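Local structure of probable Rab-related GTPase (Acanthamoeba polyphaga mimivirus, 5XC3) at residues 83-88 / 115-120; 120-125 / 148-153; 47-52 / 163-168; 21-26 / 40-45. The protein is a viral small GTPase of the Rab family that binds guanine nucleotides and may be involved in protein transport. All coordinates share one frame; numbering follows the deposited sequence. Where two conformers were deposited one is given.

Contact 1 (83-88 / 115-120); sequences LVVFDV and LVVANK. With GDP (guanosine-5'-diphosphate), chain B.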
# COMPACT_ATOMS: atom_id res chain seq x y z
N LEU A 83 -2.33 -1.96 -1.11
CA LEU A 83 -1.22 -1.10 -1.51
C LEU A 83 0.04 -1.95 -1.43
O LEU A 83 0.36 -2.48 -0.36
CB LEU A 83 -1.10 0.10 -0.57
CG LEU A 83 -2.28 1.07 -0.49
CD1 LEU A 83 -2.07 2.08 0.64
CD2 LEU A 83 -2.46 1.78 -1.82
N VAL A 84 0.75 -2.09 -2.55
CA VAL A 84 2.00 -2.84 -2.63
C VAL A 84 3.11 -1.80 -2.74
O VAL A 84 3.27 -1.17 -3.79
CB VAL A 84 2.01 -3.81 -3.82
CG1 VAL A 84 3.29 -4.67 -3.77
CG2 VAL A 84 0.76 -4.68 -3.83
N VAL A 85 3.87 -1.63 -1.68
CA VAL A 85 4.81 -0.52 -1.59
C VAL A 85 6.22 -1.03 -1.88
O VAL A 85 6.60 -2.12 -1.43
CB VAL A 85 4.75 0.11 -0.18
CG1 VAL A 85 5.68 1.34 -0.08
CG2 VAL A 85 3.31 0.50 0.17
N PHE A 86 6.99 -0.23 -2.61
CA PHE A 86 8.43 -0.47 -2.71
C PHE A 86 9.15 0.87 -2.57
O PHE A 86 8.53 1.93 -2.49
CB PHE A 86 8.83 -1.25 -3.98
CG PHE A 86 8.77 -0.45 -5.25
CD1 PHE A 86 7.57 -0.29 -5.94
CD2 PHE A 86 9.92 0.16 -5.75
CE1 PHE A 86 7.51 0.47 -7.11
CE2 PHE A 86 9.87 0.91 -6.91
CZ PHE A 86 8.67 1.07 -7.60
N ASP A 87 10.48 0.80 -2.52
CA ASP A 87 11.34 1.96 -2.30
C ASP A 87 12.12 2.17 -3.59
O ASP A 87 12.83 1.26 -4.03
CB ASP A 87 12.25 1.63 -1.11
CG ASP A 87 13.40 2.61 -0.89
OD1 ASP A 87 13.66 3.50 -1.72
OD2 ASP A 87 14.07 2.45 0.16
N VAL A 88 11.97 3.35 -4.21
CA VAL A 88 12.58 3.63 -5.51
C VAL A 88 14.10 3.49 -5.49
O VAL A 88 14.71 3.24 -6.53
CB VAL A 88 12.14 4.98 -6.11
CG1 VAL A 88 10.63 4.99 -6.37
CG2 VAL A 88 12.56 6.14 -5.22
N LEU A 115 -2.79 -1.33 -5.96
CA LEU A 115 -2.04 -0.12 -6.30
C LEU A 115 -0.59 -0.27 -5.84
O LEU A 115 -0.32 -0.38 -4.64
CB LEU A 115 -2.69 1.11 -5.66
CG LEU A 115 -2.04 2.46 -5.93
CD1 LEU A 115 -2.05 2.78 -7.42
CD2 LEU A 115 -2.74 3.58 -5.16
N VAL A 116 0.34 -0.27 -6.80
CA VAL A 116 1.77 -0.28 -6.47
C VAL A 116 2.19 1.14 -6.14
O VAL A 116 1.90 2.08 -6.88
CB VAL A 116 2.59 -0.82 -7.65
CG1 VAL A 116 4.08 -0.71 -7.35
CG2 VAL A 116 2.19 -2.26 -7.94
N VAL A 117 2.86 1.31 -5.01
CA VAL A 117 3.31 2.62 -4.56
C VAL A 117 4.83 2.66 -4.67
O VAL A 117 5.53 1.94 -3.96
CB VAL A 117 2.87 2.91 -3.13
CG1 VAL A 117 3.38 4.28 -2.70
CG2 VAL A 117 1.35 2.85 -3.02
N ALA A 118 5.34 3.52 -5.56
CA ALA A 118 6.77 3.75 -5.68
C ALA A 118 7.13 4.85 -4.69
O ALA A 118 6.93 6.04 -4.97
CB ALA A 118 7.12 4.12 -7.12
N ASN A 119 7.66 4.46 -3.53
CA ASN A 119 7.83 5.36 -2.40
C ASN A 119 9.26 5.89 -2.31
O ASN A 119 10.20 5.34 -2.91
CB ASN A 119 7.45 4.65 -1.09
CG ASN A 119 7.19 5.62 0.05
OD1 ASN A 119 6.70 6.73 -0.17
ND2 ASN A 119 7.54 5.22 1.26
N LYS A 120 9.40 6.96 -1.52
CA LYS A 120 10.66 7.64 -1.19
C LYS A 120 11.16 8.55 -2.31
O LYS A 120 12.37 8.75 -2.46
CB LYS A 120 11.76 6.69 -0.69
CG LYS A 120 11.32 5.76 0.44
CD LYS A 120 12.50 5.22 1.25
CE LYS A 120 12.01 4.15 2.23
NZ LYS A 120 13.13 3.65 3.08
PB GDP B . 8.03 -0.39 6.66
O1B GDP B . 7.75 -0.63 5.21
O2B GDP B . 6.81 -0.25 7.55
O3B GDP B . 9.02 -1.40 7.19
O3A GDP B . 8.80 1.04 6.64
PA GDP B . 8.76 2.22 7.72
O1A GDP B . 7.51 3.04 7.57
O2A GDP B . 8.98 1.68 9.11
O5' GDP B . 9.99 3.13 7.24
C5' GDP B . 11.33 2.64 7.34
C4' GDP B . 12.23 3.88 7.40
O4' GDP B . 12.15 4.58 6.15
C3' GDP B . 11.81 4.86 8.47
O3' GDP B . 13.01 5.46 8.98
C2' GDP B . 11.00 5.89 7.72
O2' GDP B . 10.93 7.18 8.35
C1' GDP B . 11.75 5.91 6.40
N9 GDP B . 10.81 6.36 5.35
C8 GDP B . 9.50 6.03 5.21
N7 GDP B . 8.97 6.64 4.13
C5 GDP B . 9.95 7.41 3.58
C6 GDP B . 10.06 8.31 2.41
O6 GDP B . 9.09 8.55 1.66
N1 GDP B . 11.26 8.87 2.20
C2 GDP B . 12.33 8.63 2.97
N2 GDP B . 13.51 9.24 2.69
N3 GDP B . 12.31 7.82 4.05
C4 GDP B . 11.15 7.19 4.37
O HOH W 1 15.85 3.68 1.63
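With its CG set between the backbone N and the carbonyl carbon (chi1 74°), F86 swings its ring back over the neighbouring strand, where A118 CA sits above one face, toward the rim, in a CH-pi contact 4.0 Å from the ring centroid. V116 CG1 meets the edge of the same ring in plane, 3.6 Å from F86 CE1. On the opposite side of the sheet L83 and L115 run side by side, L83 CD2 lying 3.8 Å from L115 CD2. Between these layers the strands form a parallel ladder: V84 N to L115 O and F86 N to V117 O (both 2.9 Å), with V117 and N119 donating in return to V84 O and F86 O. This is the strand 81-87, helix 91-107, strand 113-119 crossover of the Ras-like GTPase fold, and V84 and F86 pack on that helix. The ladder delivers N119 and K120, the start of the NKxD motif, to the nucleotide. K120 stretches past D87, its NZ in a weak salt bridge with D87 OD2 (3.3 Å) that one water also spans. G15 O is the stronger partner of K120 NZ, while N119 ND2 binds V16 O and D87 OD1 is hydrogen-bonded to T89 OG1.

Contact 2 (120-125 / 148-153); sequences KIDIDK and FASSFE. With GDP (guanosine-5'-diphosphate), chain B.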
# COMPACT_ATOMS: atom_id res chain seq x y z
N LYS A 120 9.40 6.96 -1.52
CA LYS A 120 10.66 7.64 -1.19
C LYS A 120 11.16 8.55 -2.31
O LYS A 120 12.37 8.75 -2.46
CB LYS A 120 11.76 6.69 -0.69
CG LYS A 120 11.32 5.76 0.44
CD LYS A 120 12.50 5.22 1.25
CE LYS A 120 12.01 4.15 2.23
NZ LYS A 120 13.13 3.65 3.08
N ILE A 121 10.23 9.15 -3.07
CA ILE A 121 10.62 10.04 -4.16
C ILE A 121 11.27 11.33 -3.67
O ILE A 121 11.77 12.10 -4.50
CB ILE A 121 9.45 10.34 -5.12
CG1 ILE A 121 8.36 11.14 -4.40
CG2 ILE A 121 8.89 9.03 -5.67
CD1 ILE A 121 7.15 11.46 -5.27
N ASP A 122 11.27 11.58 -2.36
CA ASP A 122 12.00 12.72 -1.82
C ASP A 122 13.51 12.56 -1.97
O ASP A 122 14.24 13.56 -1.89
CB ASP A 122 11.70 12.88 -0.33
CG ASP A 122 11.97 11.62 0.45
OD1 ASP A 122 11.18 10.66 0.33
OD2 ASP A 122 12.98 11.57 1.18
N ILE A 123 14.00 11.34 -2.15
CA ILE A 123 15.43 11.10 -2.25
C ILE A 123 15.92 11.53 -3.62
O ILE A 123 15.21 11.39 -4.62
CB ILE A 123 15.73 9.62 -1.98
CG1 ILE A 123 15.23 9.24 -0.59
CG2 ILE A 123 17.23 9.32 -2.15
CD1 ILE A 123 15.55 7.80 -0.20
N ASP A 124 17.14 12.07 -3.66
CA ASP A 124 17.77 12.49 -4.91
C ASP A 124 17.61 11.42 -5.98
O ASP A 124 17.87 10.23 -5.74
CB ASP A 124 19.26 12.74 -4.62
CG ASP A 124 19.97 13.49 -5.74
OD1 ASP A 124 19.80 13.15 -6.93
OD2 ASP A 124 20.72 14.44 -5.42
N LYS A 125 17.17 11.84 -7.17
CA LYS A 125 16.97 10.89 -8.26
C LYS A 125 18.25 10.16 -8.65
O LYS A 125 18.18 9.08 -9.24
CB LYS A 125 16.31 11.55 -9.47
CG LYS A 125 14.80 11.64 -9.37
CD LYS A 125 14.16 12.11 -10.68
CE LYS A 125 13.50 10.96 -11.43
NZ LYS A 125 14.42 9.80 -11.63
N PHE A 148 3.55 7.32 -7.66
CA PHE A 148 4.76 7.72 -6.96
C PHE A 148 4.38 8.47 -5.69
O PHE A 148 3.41 9.24 -5.69
CB PHE A 148 5.60 8.64 -7.84
CG PHE A 148 6.23 7.94 -9.00
CD1 PHE A 148 7.45 7.29 -8.85
CD2 PHE A 148 5.61 7.91 -10.24
CE1 PHE A 148 8.04 6.64 -9.91
CE2 PHE A 148 6.21 7.25 -11.31
CZ PHE A 148 7.42 6.61 -11.14
N ALA A 149 5.14 8.26 -4.62
CA ALA A 149 4.81 8.91 -3.36
C ALA A 149 6.06 9.12 -2.50
O ALA A 149 7.12 8.54 -2.75
CB ALA A 149 3.76 8.12 -2.57
N SER A 150 5.90 9.96 -1.48
CA SER A 150 6.83 10.04 -0.37
C SER A 150 5.99 10.21 0.89
O SER A 150 5.06 11.03 0.91
CB SER A 150 7.78 11.23 -0.50
OG SER A 150 8.44 11.48 0.72
N SER A 151 6.32 9.46 1.94
CA SER A 151 5.60 9.62 3.20
C SER A 151 5.78 11.03 3.77
O SER A 151 5.00 11.43 4.64
CB SER A 151 6.04 8.59 4.23
OG SER A 151 6.25 7.30 3.68
N PHE A 152 6.78 11.77 3.30
CA PHE A 152 7.03 13.14 3.76
C PHE A 152 6.31 14.19 2.92
O PHE A 152 6.38 15.38 3.26
CB PHE A 152 8.53 13.42 3.75
CG PHE A 152 9.34 12.44 4.55
CD1 PHE A 152 8.90 11.99 5.78
CD2 PHE A 152 10.55 11.96 4.07
CE1 PHE A 152 9.65 11.09 6.52
CE2 PHE A 152 11.32 11.06 4.80
CZ PHE A 152 10.86 10.61 6.02
N GLU A 153 5.64 13.79 1.85
CA GLU A 153 4.91 14.71 0.97
C GLU A 153 3.43 14.39 1.08
O GLU A 153 2.94 13.45 0.44
CB GLU A 153 5.42 14.61 -0.46
CG GLU A 153 6.91 14.88 -0.61
CD GLU A 153 7.37 14.87 -2.06
OE1 GLU A 153 6.51 14.77 -2.97
OE2 GLU A 153 8.60 14.96 -2.30
PB GDP B . 8.03 -0.39 6.66
O1B GDP B . 7.75 -0.63 5.21
O2B GDP B . 6.81 -0.25 7.55
O3B GDP B . 9.02 -1.40 7.19
O3A GDP B . 8.80 1.04 6.64
PA GDP B . 8.76 2.22 7.72
O1A GDP B . 7.51 3.04 7.57
O2A GDP B . 8.98 1.68 9.11
O5' GDP B . 9.99 3.13 7.24
C5' GDP B . 11.33 2.64 7.34
C4' GDP B . 12.23 3.88 7.40
O4' GDP B . 12.15 4.58 6.15
C3' GDP B . 11.81 4.86 8.47
O3' GDP B . 13.01 5.46 8.98
C2' GDP B . 11.00 5.89 7.72
O2' GDP B . 10.93 7.18 8.35
C1' GDP B . 11.75 5.91 6.40
N9 GDP B . 10.81 6.36 5.35
C8 GDP B . 9.50 6.03 5.21
N7 GDP B . 8.97 6.64 4.13
C5 GDP B . 9.95 7.41 3.58
C6 GDP B . 10.06 8.31 2.41
O6 GDP B . 9.09 8.55 1.66
N1 GDP B . 11.26 8.87 2.20
C2 GDP B . 12.33 8.63 2.97
N2 GDP B . 13.51 9.24 2.69
N3 GDP B . 12.31 7.82 4.05
C4 GDP B . 11.15 7.19 4.37
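The two loops meet where I121 N donates to A149 O at 3.2 Å, a nearly straight bond (173°) between the type I turn K120 to I123 and the residue just before a second type I turn, S150 to E153. I121 drapes over that carbonyl: its CG1 lies 3.3 Å from A149 O, while CG2 comes to the edge of the F148 ring, the two side chains crossing at about a right angle. D122 carries the nucleotide side of the contact. A chi1 of 55° turns its carboxylate toward S150 and the guanine, which it grips twice: GDP N1 donates to D122 OD1 at 2.6 Å and GDP N2 to D122 OD2 at 2.8 Å. S150 OG stands 2.9 Å from D122 OD1 and 3.1 Å from GDP O6, two acceptors within reach of one proton. The same oxygen accepts from F152 N, closing an ST turn that holds the oxygen in place. S151 N then donates to GDP O6 (2.9 Å). Here S150-S151-F152 occupies the place of the SAK motif of Ras-like GTPases, next to the D122 of NKxD. The aliphatic chain of K120 lies against one side of the base; from the other side F152 brings CE2 to 3.2 Å from GDP C2, with D122 OD2 in plane at the edge of the F152 ring. A carboxylate that accepts hydrogen bonds from N1 and N2, together with an amide that donates to O6, matches guanine and would be expected to discriminate against adenine.

Contact 3 (47-52 / 163-168); sequences VIAKNG and KMIDKM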
# COMPACT_ATOMS: atom_id res chain seq x y z
N VAL A 47 -14.38 7.89 5.72
CA VAL A 47 -14.10 8.80 4.61
C VAL A 47 -15.38 9.01 3.81
O VAL A 47 -16.29 8.18 3.81
CB VAL A 47 -12.96 8.31 3.70
CG1 VAL A 47 -11.69 8.09 4.50
CG2 VAL A 47 -13.37 7.04 2.97
N ILE A 48 -15.43 10.14 3.12
CA ILE A 48 -16.49 10.43 2.15
C ILE A 48 -15.84 10.47 0.78
O ILE A 48 -14.94 11.28 0.52
CB ILE A 48 -17.18 11.77 2.47
CG1 ILE A 48 -17.93 11.67 3.80
CG2 ILE A 48 -18.15 12.13 1.35
CD1 ILE A 48 -18.48 13.00 4.29
N ALA A 49 -16.25 9.56 -0.10
CA ALA A 49 -15.67 9.51 -1.43
C ALA A 49 -16.19 10.66 -2.28
O ALA A 49 -17.14 11.36 -1.92
CB ALA A 49 -16.00 8.18 -2.11
N LYS A 50 -15.54 10.85 -3.44
CA LYS A 50 -15.97 11.90 -4.37
C LYS A 50 -17.42 11.74 -4.79
O LYS A 50 -18.10 12.74 -5.05
CB LYS A 50 -15.07 11.91 -5.61
CG LYS A 50 -13.67 12.43 -5.34
CD LYS A 50 -12.85 12.50 -6.62
CE LYS A 50 -11.40 12.86 -6.33
NZ LYS A 50 -11.27 14.15 -5.59
N ASN A 51 -17.91 10.51 -4.88
CA ASN A 51 -19.30 10.28 -5.26
C ASN A 51 -20.27 10.39 -4.10
O ASN A 51 -21.47 10.15 -4.29
CB ASN A 51 -19.47 8.93 -5.97
CG ASN A 51 -19.21 7.73 -5.06
OD1 ASN A 51 -18.92 7.89 -3.87
ND2 ASN A 51 -19.35 6.52 -5.61
N GLY A 52 -19.80 10.74 -2.91
CA GLY A 52 -20.69 10.94 -1.78
C GLY A 52 -21.04 9.70 -1.01
O GLY A 52 -21.83 9.79 -0.05
N LYS A 163 -7.02 7.63 -4.72
CA LYS A 163 -7.25 6.64 -5.78
C LYS A 163 -7.85 5.37 -5.21
O LYS A 163 -8.76 4.77 -5.81
CB LYS A 163 -5.95 6.34 -6.51
CG LYS A 163 -5.40 7.51 -7.29
CD LYS A 163 -4.02 7.22 -7.83
CE LYS A 163 -4.02 6.02 -8.74
NZ LYS A 163 -4.87 6.24 -9.94
N MET A 164 -7.35 4.92 -4.06
CA MET A 164 -7.90 3.73 -3.42
C MET A 164 -9.35 3.95 -2.99
O MET A 164 -10.20 3.07 -3.20
CB MET A 164 -7.02 3.34 -2.22
CG MET A 164 -7.52 2.14 -1.41
SD MET A 164 -7.53 0.59 -2.33
CE MET A 164 -5.78 0.44 -2.69
N ILE A 165 -9.65 5.10 -2.37
CA ILE A 165 -11.00 5.39 -1.90
C ILE A 165 -11.97 5.45 -3.07
O ILE A 165 -13.08 4.91 -3.00
CB ILE A 165 -11.01 6.69 -1.08
CG1 ILE A 165 -10.33 6.47 0.27
CG2 ILE A 165 -12.44 7.24 -0.90
CD1 ILE A 165 -9.92 7.75 0.96
N ASP A 166 -11.56 6.08 -4.17
CA ASP A 166 -12.48 6.16 -5.29
C ASP A 166 -12.78 4.79 -5.88
O ASP A 166 -13.93 4.50 -6.22
CB ASP A 166 -11.99 7.18 -6.32
CG ASP A 166 -12.19 8.61 -5.83
OD1 ASP A 166 -13.11 8.85 -5.01
OD2 ASP A 166 -11.43 9.50 -6.27
N LYS A 167 -11.77 3.92 -5.98
CA LYS A 167 -12.03 2.55 -6.42
C LYS A 167 -12.95 1.81 -5.45
O LYS A 167 -13.90 1.14 -5.87
CB LYS A 167 -10.71 1.80 -6.62
CG LYS A 167 -9.99 2.17 -7.91
CD LYS A 167 -10.87 1.87 -9.11
CE LYS A 167 -10.10 1.94 -10.42
NZ LYS A 167 -9.56 3.30 -10.64
N MET A 168 -12.71 1.94 -4.14
CA MET A 168 -13.57 1.27 -3.17
C MET A 168 -15.00 1.77 -3.27
O MET A 168 -15.95 1.00 -3.11
CB MET A 168 -13.04 1.50 -1.75
CG MET A 168 -11.67 0.89 -1.43
SD MET A 168 -11.56 -0.91 -1.65
CE MET A 168 -10.87 -0.98 -3.30
O HOH W 2 -16.12 8.25 -5.67
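Apolar contact comes first here: V47 and I165 reach toward each other tip to tip, with V47 CG1 4.0 Å from I165 CD1. The other branch of I165, CG2, anti to the backbone N, also reaches A49, 3.9 Å from A49 CB. I165 thus bridges two residues whose CB bonds both point at the helix, one near the end of the strand and one just beyond it. L57 of strand 54-60 touches I165 as well, and L55 lies against V47 and A49. In terms of the Ras-like fold, this is where the hairpin of strands 43-48 and 54-60 packs against the C-terminal helix 154-168. The hairpin reverses through a type I turn, closed by G52 N to A49 O at 2.9 Å.

Polar contact is looser, and no direct hydrogen bond crosses. K50 crosses D166 obliquely, its methylenes passing the oxygen end of the carboxylate, K50 CD 3.3 Å from D166 OD2. The chain then bends at its last torsion (chi4 -57°), and NZ stays 4.7 Å from that oxygen, so any attraction between the charges acts at longer range. A water makes the link instead, accepting from N51 N (3.0 Å) and donating to D166 OD1 (3.1 Å). N51 itself is held by its side-chain OD1, which accepts from K53 N, and by a weak bond from its ND2 to S169 O just past the helix.

Contact 4 (21-26 / 40-45); sequences IVHQFL and AAFASK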
# COMPACT_ATOMS: atom_id res chain seq x y z
N ILE A 21 3.67 5.65 5.45
CA ILE A 21 2.56 6.09 4.61
C ILE A 21 1.25 6.06 5.39
O ILE A 21 0.46 7.01 5.32
CB ILE A 21 2.50 5.22 3.34
CG1 ILE A 21 3.60 5.63 2.35
CG2 ILE A 21 1.15 5.33 2.68
CD1 ILE A 21 3.82 4.59 1.26
N VAL A 22 1.03 4.99 6.15
CA VAL A 22 -0.19 4.87 6.95
C VAL A 22 -0.27 6.00 7.97
O VAL A 22 -1.31 6.64 8.12
CB VAL A 22 -0.28 3.49 7.62
CG1 VAL A 22 -1.39 3.44 8.66
CG2 VAL A 22 -0.48 2.40 6.58
N HIS A 23 0.83 6.25 8.69
CA HIS A 23 0.82 7.29 9.72
C HIS A 23 0.58 8.66 9.11
O HIS A 23 -0.13 9.49 9.70
CB HIS A 23 2.13 7.30 10.50
CG HIS A 23 2.25 6.23 11.53
ND1 HIS A 23 2.75 6.46 12.80
CD2 HIS A 23 1.96 4.90 11.48
CE1 HIS A 23 2.75 5.33 13.48
NE2 HIS A 23 2.28 4.37 12.71
N GLN A 24 1.16 8.93 7.94
CA GLN A 24 0.92 10.23 7.32
C GLN A 24 -0.55 10.40 6.97
O GLN A 24 -1.15 11.44 7.27
CB GLN A 24 1.83 10.42 6.10
CG GLN A 24 1.53 11.67 5.29
CD GLN A 24 1.56 12.93 6.13
OE1 GLN A 24 2.36 13.07 7.06
NE2 GLN A 24 0.67 13.86 5.81
N PHE A 25 -1.16 9.37 6.38
CA PHE A 25 -2.57 9.44 6.04
C PHE A 25 -3.44 9.64 7.27
O PHE A 25 -4.37 10.45 7.25
CB PHE A 25 -2.99 8.17 5.29
CG PHE A 25 -4.45 8.12 4.96
CD1 PHE A 25 -5.01 9.03 4.08
CD2 PHE A 25 -5.26 7.13 5.50
CE1 PHE A 25 -6.36 8.96 3.76
CE2 PHE A 25 -6.61 7.06 5.18
CZ PHE A 25 -7.16 7.97 4.31
N LEU A 26 -3.16 8.91 8.35
CA LEU A 26 -4.05 8.94 9.50
C LEU A 26 -3.75 10.09 10.46
O LEU A 26 -4.67 10.63 11.07
CB LEU A 26 -3.95 7.62 10.27
CG LEU A 26 -4.38 6.34 9.56
CD1 LEU A 26 -4.00 5.16 10.43
CD2 LEU A 26 -5.89 6.35 9.25
N ALA A 40 -4.98 -8.12 13.71
CA ALA A 40 -6.04 -7.13 13.74
C ALA A 40 -5.65 -5.94 12.88
O ALA A 40 -4.46 -5.70 12.62
CB ALA A 40 -6.36 -6.66 15.17
N ALA A 41 -6.66 -5.22 12.44
CA ALA A 41 -6.45 -3.97 11.75
C ALA A 41 -5.74 -2.99 12.67
O ALA A 41 -5.91 -3.01 13.90
CB ALA A 41 -7.79 -3.37 11.32
N PHE A 42 -4.94 -2.14 12.06
CA PHE A 42 -4.22 -1.12 12.80
C PHE A 42 -5.15 0.03 13.17
O PHE A 42 -5.12 0.52 14.31
CB PHE A 42 -3.07 -0.60 11.95
CG PHE A 42 -2.31 0.54 12.58
CD1 PHE A 42 -1.61 0.35 13.78
CD2 PHE A 42 -2.29 1.79 11.99
CE1 PHE A 42 -0.92 1.41 14.36
CE2 PHE A 42 -1.61 2.84 12.57
CZ PHE A 42 -0.92 2.65 13.75
N ALA A 43 -5.97 0.48 12.23
CA ALA A 43 -6.81 1.64 12.45
C ALA A 43 -7.94 1.58 11.45
O ALA A 43 -7.83 0.96 10.39
CB ALA A 43 -6.01 2.93 12.25
N SER A 44 -9.04 2.24 11.80
CA SER A 44 -10.13 2.45 10.87
C SER A 44 -10.32 3.94 10.69
O SER A 44 -10.02 4.74 11.58
CB SER A 44 -11.43 1.79 11.34
OG SER A 44 -11.28 0.40 11.50
N LYS A 45 -10.81 4.32 9.51
CA LYS A 45 -11.01 5.73 9.20
C LYS A 45 -12.27 5.87 8.36
O LYS A 45 -12.42 5.19 7.34
CB LYS A 45 -9.82 6.30 8.43
CG LYS A 45 -9.93 7.79 8.10
CD LYS A 45 -9.84 8.67 9.32
CE LYS A 45 -9.87 10.12 8.92
NZ LYS A 45 -9.63 11.01 10.08
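H23 ND1 is hydrogen-bonded to the backbone N of I31, which limits how the imidazole can turn, and H23 NE2 lies 3.8 Å from F42 CZ, an oblique approach. The two rings are nearly parallel, planes at 13°, yet so far slid apart (centroids 5.6 Å) that they hardly overlap. No hydrogen bond joins the segments; the rest is apolar. F42 carries its CG anti to the backbone N (chi1 176°), and the ring slides past V22 and L26 in the opposite sense to each: V22 CG1 lies 3.8 Å from F42 CD2, and L26 CD1 lies 4.0 Å from F42 CE2. The two branches of L26 divide the strand between them. CD1 presses on A43 CB at 3.5 Å and CD2 rests 4.0 Å from K45 CB. F42 and A43 can both point at the helix because they form a classic beta bulge opposite I59. F42 also closes the predicted effector region, so the contact ties the end of that segment to the helix that follows the P-loop. The helical segment 21-26 runs at 40° to strand 43-45, their axes 10.7 Å apart at closest approach. Behind the contact, F25 stacks on F161 of helix 154-168 and, like L26, touches I59 of strand 54-60, while I21 packs on V117 and N119 of strand 113-119.

Overall arrangement
From the N terminus, contact 4 closes first, returning the chain after the loop that follows helix 18-27 to the edge strand 43-48. Contact 3 opens on the end of that same strand and closes only at helix 154-168, a span of 110 residues that encloses contacts 1 and 2. Those two follow in series: contact 1 completes a crossover in the middle of the sheet, and contact 2 starts from its last residue, K120, to join the two loops around the guanine. No loops cross. I21 touches both 115-120 and S151, linking contact 4 to contacts 1 and 2, and M164 reaches L83, so helix 154-168 connects the sheet's centre with its edge hairpin.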